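Local coordinates for citrate synthase (Metallosphaera sedula, PDB 6ABX), which catalyses the condensation of oxaloacetate with acetyl-CoA to give citrate and CoA, a step of the tricarboxylic acid cycle, at the interface of chains A and B. Residues are numbered along the deposited sequence; one frame, centred on the assembly and turned at random. Chains: chain A/B, Citrate synthase.

Contact 1: the interface of chains A and B. Residues chain A 7, 10-12, 186; chain B 7, 352-353.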
loop_
_atom_site.group_PDB
_atom_site.type_symbol
_atom_site.label_atom_id
_atom_site.label_comp_id
_atom_site.label_asym_id
_atom_site.label_seq_id
_atom_site.Cartn_x
_atom_site.Cartn_y
_atom_site.Cartn_z
ATOM N N LEU A 7 14.842 -8.424 -3.962
ATOM C CA LEU A 7 15.032 -7.815 -5.293
ATOM C C LEU A 7 16.321 -6.997 -5.347
ATOM O O LEU A 7 16.419 -6.003 -6.088
ATOM C CB LEU A 7 13.837 -6.949 -5.669
ATOM C CG LEU A 7 12.547 -7.727 -5.891
ATOM C CD1 LEU A 7 11.432 -6.765 -6.198
ATOM C CD2 LEU A 7 12.722 -8.773 -7.027
ATOM N N ILE A 10 17.763 -5.914 -8.788
ATOM C CA ILE A 10 16.775 -6.199 -9.845
ATOM C C ILE A 10 16.104 -4.888 -10.247
ATOM O O ILE A 10 15.491 -4.183 -9.409
ATOM C CB ILE A 10 15.733 -7.232 -9.361
ATOM C CG1 ILE A 10 16.386 -8.568 -8.998
ATOM C CG2 ILE A 10 14.639 -7.374 -10.391
ATOM C CD1 ILE A 10 17.082 -9.237 -10.188
ATOM N N ALA A 11 16.228 -4.526 -11.520
ATOM C CA ALA A 11 15.641 -3.291 -12.019
ATOM C C ALA A 11 14.184 -3.533 -12.397
ATOM O O ALA A 11 13.858 -4.334 -13.320
ATOM C CB ALA A 11 16.395 -2.740 -13.192
ATOM N N ILE A 12 13.311 -2.710 -11.800
ATOM C CA ILE A 12 11.873 -2.860 -12.047
ATOM C C ILE A 12 11.290 -1.814 -12.988
ATOM O O ILE A 12 10.121 -1.950 -13.430
ATOM C CB ILE A 12 11.120 -2.930 -10.715
ATOM C CG1 ILE A 12 11.319 -1.667 -9.877
ATOM C CG2 ILE A 12 11.527 -4.218 -10.020
ATOM C CD1 ILE A 12 10.233 -0.691 -10.088
ATOM N N MET A 186 8.441 1.359 -4.351
ATOM C CA MET A 186 8.038 0.067 -4.913
ATOM C C MET A 186 6.572 -0.247 -4.522
ATOM O O MET A 186 5.794 -0.743 -5.320
ATOM C CB MET A 186 8.992 -1.052 -4.493
ATOM C CG MET A 186 8.627 -2.438 -4.997
ATOM S SD MET A 186 8.655 -2.448 -6.779
ATOM C CE MET A 186 8.446 -4.205 -7.072
ATOM N N LEU B 7 8.421 -8.169 -13.260
ATOM C CA LEU B 7 9.009 -9.260 -12.464
ATOM C C LEU B 7 8.515 -10.627 -12.954
ATOM O O LEU B 7 8.408 -11.519 -12.156
ATOM C CB LEU B 7 8.678 -9.109 -10.981
ATOM C CG LEU B 7 9.246 -7.857 -10.325
ATOM C CD1 LEU B 7 8.862 -7.814 -8.859
ATOM C CD2 LEU B 7 10.777 -7.845 -10.502
ATOM N N PRO B 352 14.282 -2.866 -4.716
ATOM C CA PRO B 352 14.788 -3.064 -6.078
ATOM C C PRO B 352 15.518 -1.810 -6.564
ATOM O O PRO B 352 15.737 -0.883 -5.766
ATOM C CB PRO B 352 13.502 -3.321 -6.840
ATOM C CG PRO B 352 12.509 -2.422 -6.176
ATOM C CD PRO B 352 12.846 -2.524 -4.697
ATOM N N LYS B 353 15.816 -1.746 -7.854
ATOM C CA LYS B 353 16.471 -0.585 -8.416
ATOM C C LYS B 353 15.744 -0.139 -9.671
ATOM O O LYS B 353 14.797 -0.761 -10.108
ATOM C CB LYS B 353 17.957 -0.871 -8.628
ATOM C CG LYS B 353 18.220 -1.719 -9.867
ATOM C CD LYS B 353 19.690 -1.707 -10.279
ATOM C CE LYS B 353 19.983 -2.560 -11.491
ATOM N NZ LYS B 353 21.446 -2.572 -11.735
#

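Contact 2: the interface of chains A and B. Residues chain A 194-196; chain B 211-213.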
loop_
_atom_site.group_PDB
_atom_site.type_symbol
_atom_site.label_atom_id
_atom_site.label_comp_id
_atom_site.label_asym_id
_atom_site.label_seq_id
_atom_site.Cartn_x
_atom_site.Cartn_y
_atom_site.Cartn_z
ATOM N N THR A 194 -1.667 -2.221 -11.123
ATOM C CA THR A 194 -2.973 -2.868 -11.265
ATOM C C THR A 194 -4.018 -1.905 -11.861
ATOM O O THR A 194 -5.173 -2.302 -12.019
ATOM C CB THR A 194 -3.513 -3.419 -9.932
ATOM O OG1 THR A 194 -3.880 -2.270 -9.164
ATOM C CG2 THR A 194 -2.521 -4.246 -9.143
ATOM N N LEU A 195 -3.635 -0.645 -12.103
ATOM C CA LEU A 195 -4.473 0.473 -12.521
ATOM C C LEU A 195 -5.414 0.928 -11.400
ATOM O O LEU A 195 -6.384 1.620 -11.654
ATOM C CB LEU A 195 -5.196 0.202 -13.844
ATOM C CG LEU A 195 -4.258 -0.043 -15.020
ATOM C CD1 LEU A 195 -5.050 -0.120 -16.310
ATOM C CD2 LEU A 195 -3.179 1.042 -15.143
ATOM N N SER A 196 -5.036 0.658 -10.150
ATOM C CA SER A 196 -5.643 1.294 -9.029
ATOM C C SER A 196 -5.315 2.779 -9.046
ATOM O O SER A 196 -4.370 3.239 -9.693
ATOM C CB SER A 196 -5.190 0.652 -7.740
ATOM O OG SER A 196 -6.015 1.102 -6.694
ATOM N N GLY B 211 -7.557 -2.550 -8.270
ATOM C CA GLY B 211 -7.366 -2.139 -9.617
ATOM C C GLY B 211 -7.965 -3.138 -10.602
ATOM O O GLY B 211 -7.971 -4.357 -10.379
ATOM N N PRO B 212 -8.470 -2.641 -11.751
ATOM C CA PRO B 212 -9.163 -3.504 -12.703
ATOM C C PRO B 212 -8.268 -4.502 -13.427
ATOM O O PRO B 212 -8.823 -5.438 -13.969
ATOM C CB PRO B 212 -9.781 -2.518 -13.698
ATOM C CG PRO B 212 -8.903 -1.322 -13.631
ATOM C CD PRO B 212 -8.449 -1.232 -12.184
ATOM N N LEU B 213 -6.943 -4.336 -13.415
ATOM C CA LEU B 213 -6.022 -5.413 -13.871
ATOM C C LEU B 213 -5.742 -6.438 -12.767
ATOM O O LEU B 213 -4.929 -7.394 -12.965
ATOM C CB LEU B 213 -4.684 -4.863 -14.342
ATOM C CG LEU B 213 -4.801 -3.878 -15.486
ATOM C CD1 LEU B 213 -3.411 -3.466 -15.985
ATOM C CD2 LEU B 213 -5.610 -4.490 -16.632
#

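Contact 3: the interface of chains A and B. Residues chain A 93, 96, 210; chain B 100, 196-197, 200, 203.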
loop_
_atom_site.group_PDB
_atom_site.type_symbol
_atom_site.label_atom_id
_atom_site.label_comp_id
_atom_site.label_asym_id
_atom_site.label_seq_id
_atom_site.Cartn_x
_atom_site.Cartn_y
_atom_site.Cartn_z
ATOM N N ASP A 93 -0.155 6.030 11.204
ATOM C CA ASP A 93 -1.478 5.452 11.096
ATOM C C ASP A 93 -2.509 6.536 10.813
ATOM O O ASP A 93 -3.423 6.320 10.052
ATOM C CB ASP A 93 -1.906 4.677 12.349
ATOM C CG ASP A 93 -1.046 3.432 12.611
ATOM O OD1 ASP A 93 -0.206 3.098 11.748
ATOM O OD2 ASP A 93 -1.193 2.808 13.715
ATOM N N ARG A 96 -1.934 7.554 7.193
ATOM C CA ARG A 96 -2.424 6.454 6.314
ATOM C C ARG A 96 -3.946 6.603 6.182
ATOM O O ARG A 96 -4.537 6.566 5.071
ATOM C CB ARG A 96 -2.005 5.101 6.878
ATOM C CG ARG A 96 -2.324 3.878 6.025
ATOM C CD ARG A 96 -2.025 2.634 6.852
ATOM N NE ARG A 96 -2.860 2.472 8.035
ATOM C CZ ARG A 96 -2.493 2.032 9.213
ATOM N NH1 ARG A 96 -1.271 1.552 9.395
ATOM N NH2 ARG A 96 -3.369 1.987 10.210
ATOM N N LYS A 210 6.228 3.646 6.959
ATOM C CA LYS A 210 6.108 3.522 8.442
ATOM C C LYS A 210 7.161 2.561 9.020
ATOM O O LYS A 210 7.553 2.679 10.191
ATOM C CB LYS A 210 4.701 3.043 8.784
ATOM C CG LYS A 210 4.457 2.913 10.278
ATOM C CD LYS A 210 3.125 2.345 10.648
ATOM C CE LYS A 210 3.109 1.930 12.116
ATOM N NZ LYS A 210 1.795 1.377 12.531
ATOM N N SER B 100 -7.685 0.509 7.802
ATOM C CA SER B 100 -6.769 1.517 8.316
ATOM C C SER B 100 -7.168 2.034 9.704
ATOM O O SER B 100 -6.299 2.128 10.589
ATOM C CB SER B 100 -6.585 2.666 7.345
ATOM O OG SER B 100 -5.491 3.477 7.773
ATOM N N SER B 196 6.741 -2.844 8.814
ATOM C CA SER B 196 5.476 -2.161 9.100
ATOM C C SER B 196 4.493 -3.189 9.683
ATOM O O SER B 196 4.677 -4.403 9.598
ATOM C CB SER B 196 4.956 -1.461 7.853
ATOM O OG SER B 196 3.880 -0.593 8.186
ATOM N N ASP B 197 3.425 -2.698 10.267
ATOM C CA ASP B 197 2.424 -3.575 10.958
ATOM C C ASP B 197 1.511 -4.289 9.960
ATOM O O ASP B 197 1.418 -3.960 8.772
ATOM C CB ASP B 197 1.592 -2.750 11.928
ATOM C CG ASP B 197 0.756 -1.750 11.158
ATOM O OD1 ASP B 197 1.354 -0.706 10.725
ATOM O OD2 ASP B 197 -0.455 -2.051 10.905
ATOM N N SER B 200 -1.206 -2.230 8.041
ATOM C CA SER B 200 -0.556 -1.518 6.949
ATOM C C SER B 200 -0.408 -2.446 5.720
ATOM O O SER B 200 -0.728 -2.082 4.608
ATOM C CB SER B 200 0.805 -1.013 7.391
ATOM O OG SER B 200 0.686 0.113 8.276
ATOM N N VAL B 203 -3.900 -3.036 4.259
ATOM C CA VAL B 203 -4.353 -1.795 3.596
ATOM C C VAL B 203 -3.706 -1.689 2.205
ATOM O O VAL B 203 -4.372 -1.354 1.229
ATOM C CB VAL B 203 -4.007 -0.571 4.474
ATOM C CG1 VAL B 203 -4.092 0.716 3.690
ATOM C CG2 VAL B 203 -4.912 -0.484 5.704
HETATM O O HOH W 1 -1.946 0.138 11.947
#

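Contact 1: the interface of chains A and B
A:Ala11 and B:Lys353 pair as a parallel beta bridge, joining strand 11-15 of one subunit to strand 353-356 of the other. Two backbone hydrogen bonds make the bridge: B:Lys353 N gives to A:Ile10 O at 2.9 Å, and A:Ile12 N gives to B:Lys353 O at 3.0 Å. Both are nearly straight at the hydrogen.

Apolar contacts flank this bridge. The small methyl of A:Ala11 lets the extended aliphatic chain of B:Lys353 pass close by, with A:Ala11 CB 3.9 Å from B:Lys353 CG. The rigid ring of B:Pro352, which has no N-H to satisfy, wedges among A:Leu7, A:Ile12 and A:Met186; its CG meets A:Met186 SD at 3.9 Å. CG1 of A:Ile12 sits between the backbone N and the carbonyl carbon (chi1 60°), which puts CG2 opposite that carbon and sends the two branches to different partners: CG1 lies near the proline CG, while CG2 touches B:Leu7 CD2 at 3.7 Å. B:Leu7 CD1 meets A:Leu7 CD1 tip to tip at 3.8 Å. A:Met186, an unbranched thioether long enough to reach, brings CE tip to tip with B:Leu7 CD1 at 4.0 Å.

The site stitches the N-terminal segment of one subunit to the C-terminal segment of its partner.

Contact 2: the interface of chains A and B
The carbonyl of A:Thr194 receives the backbone N-H of B:Leu213 across the interface, with A:Thr194 O 3.0 Å from B:Leu213 N. The bond bends to 153° at the hydrogen, and the donor is tilted from the carbonyl plane. Being a backbone bond, it depends on the course of the two loops more than on side-chain identity.

Within chain A, a longer bond steadies the turn: A:Ser196 N gives to the threonine hydroxyl, A:Thr194 OG1, at 3.3 Å. That hydroxyl is placed between the backbone N and the carbonyl carbon (chi1 72°), which directs it back toward the amide two residues on.

The remaining contacts are largely apolar. A:Leu195, with backbone torsions in the left-handed region, lays its side chain over the partner loop. The rigid ring of B:Pro212, lacking an N-H, presents CD to A:Thr194 O and, at 3.9 Å, to A:Leu195 CB. B:Gly211 CA lies 3.5 Å from A:Thr194 OG1 and 3.9 Å from A:Ser196 CA, and glycine suits this place because a side chain would probably crowd the threonine hydroxyl. Two loops, one from each subunit, thus meet here as part of the symmetric dimer interface. The leucines pass at a slant, A:Leu195 CG and CD1 both resting 3.7 Å from the methyl B:Leu213 CD1.

Contact 3: the interface of chains A and B
A:Arg96 leaves helix 91-105 with CG opposite its backbone N (chi1 -175°) and then bends at chi3 (64°), turning its guanidinium toward B:Ser100 and B:Ser200 of the partner. A:Lys210, in contrast, runs fully extended, delivering its ammonium between A:Asp93 and B:Asp197.

The arginine grips B:Ser100 side-on with two nitrogens. A:Arg96 NE gives an almost straight bond to the hydroxyl B:Ser100 OG at 2.8 Å, in the guanidinium plane, while A:Arg96 NH2 reaches the backbone B:Ser100 O at 3.0 Å along a lone pair. A:Arg96 NH1 gives a more bent bond to B:Ser200 OG at 2.7 Å, and a water joins NH1 and NH2 to B:Asp197 OD2.

A:Lys210 NZ forms salt bridges with B:Asp197 OD1 and A:Asp93 OD1, each at 2.8 Å. It meets B:Asp197 OD1 from above the carboxylate plane; from the opposite face B:Ser200 OG gives that oxygen a hydrogen bond at 2.7 Å, so a serine, both donor and acceptor, suits the place. A:Asp93 OD1 forms a salt bridge, within chain A, with A:Arg96 NH1 at 3.0 Å, and the cations likely ease the repulsion between the two aspartates. A leucine in place of A:Arg96 would probably leave B:Ser100 O and OG without these donors and the two carboxylates short of a positive charge. The network joins helix 91-105 and loop residue A:Lys210 to the partner's helices 91-105 and 198-209 and the loop before the latter, its charges likely offsetting each other.

The three contacts stand at the corners of a nearly equilateral triangle within one two-fold symmetric interface: the C-alpha centres of contacts 1 and 2 lie about 20 Å apart, those of contacts 1 and 3 about 22 Å, and those of contacts 2 and 3 about 21 Å. Contacts 2 and 3 share residue 196, from opposite chains; A:Lys210 of contact 3 immediately precedes position 211 of contact 2, and helix 198-209 lies between, so one stretch of chain serves both. Helix 183-192, used in contact 1, leads into the contact 2 loop. Contact 1 lies about 15 Å from A:His253, and none of the three forms the active site itself.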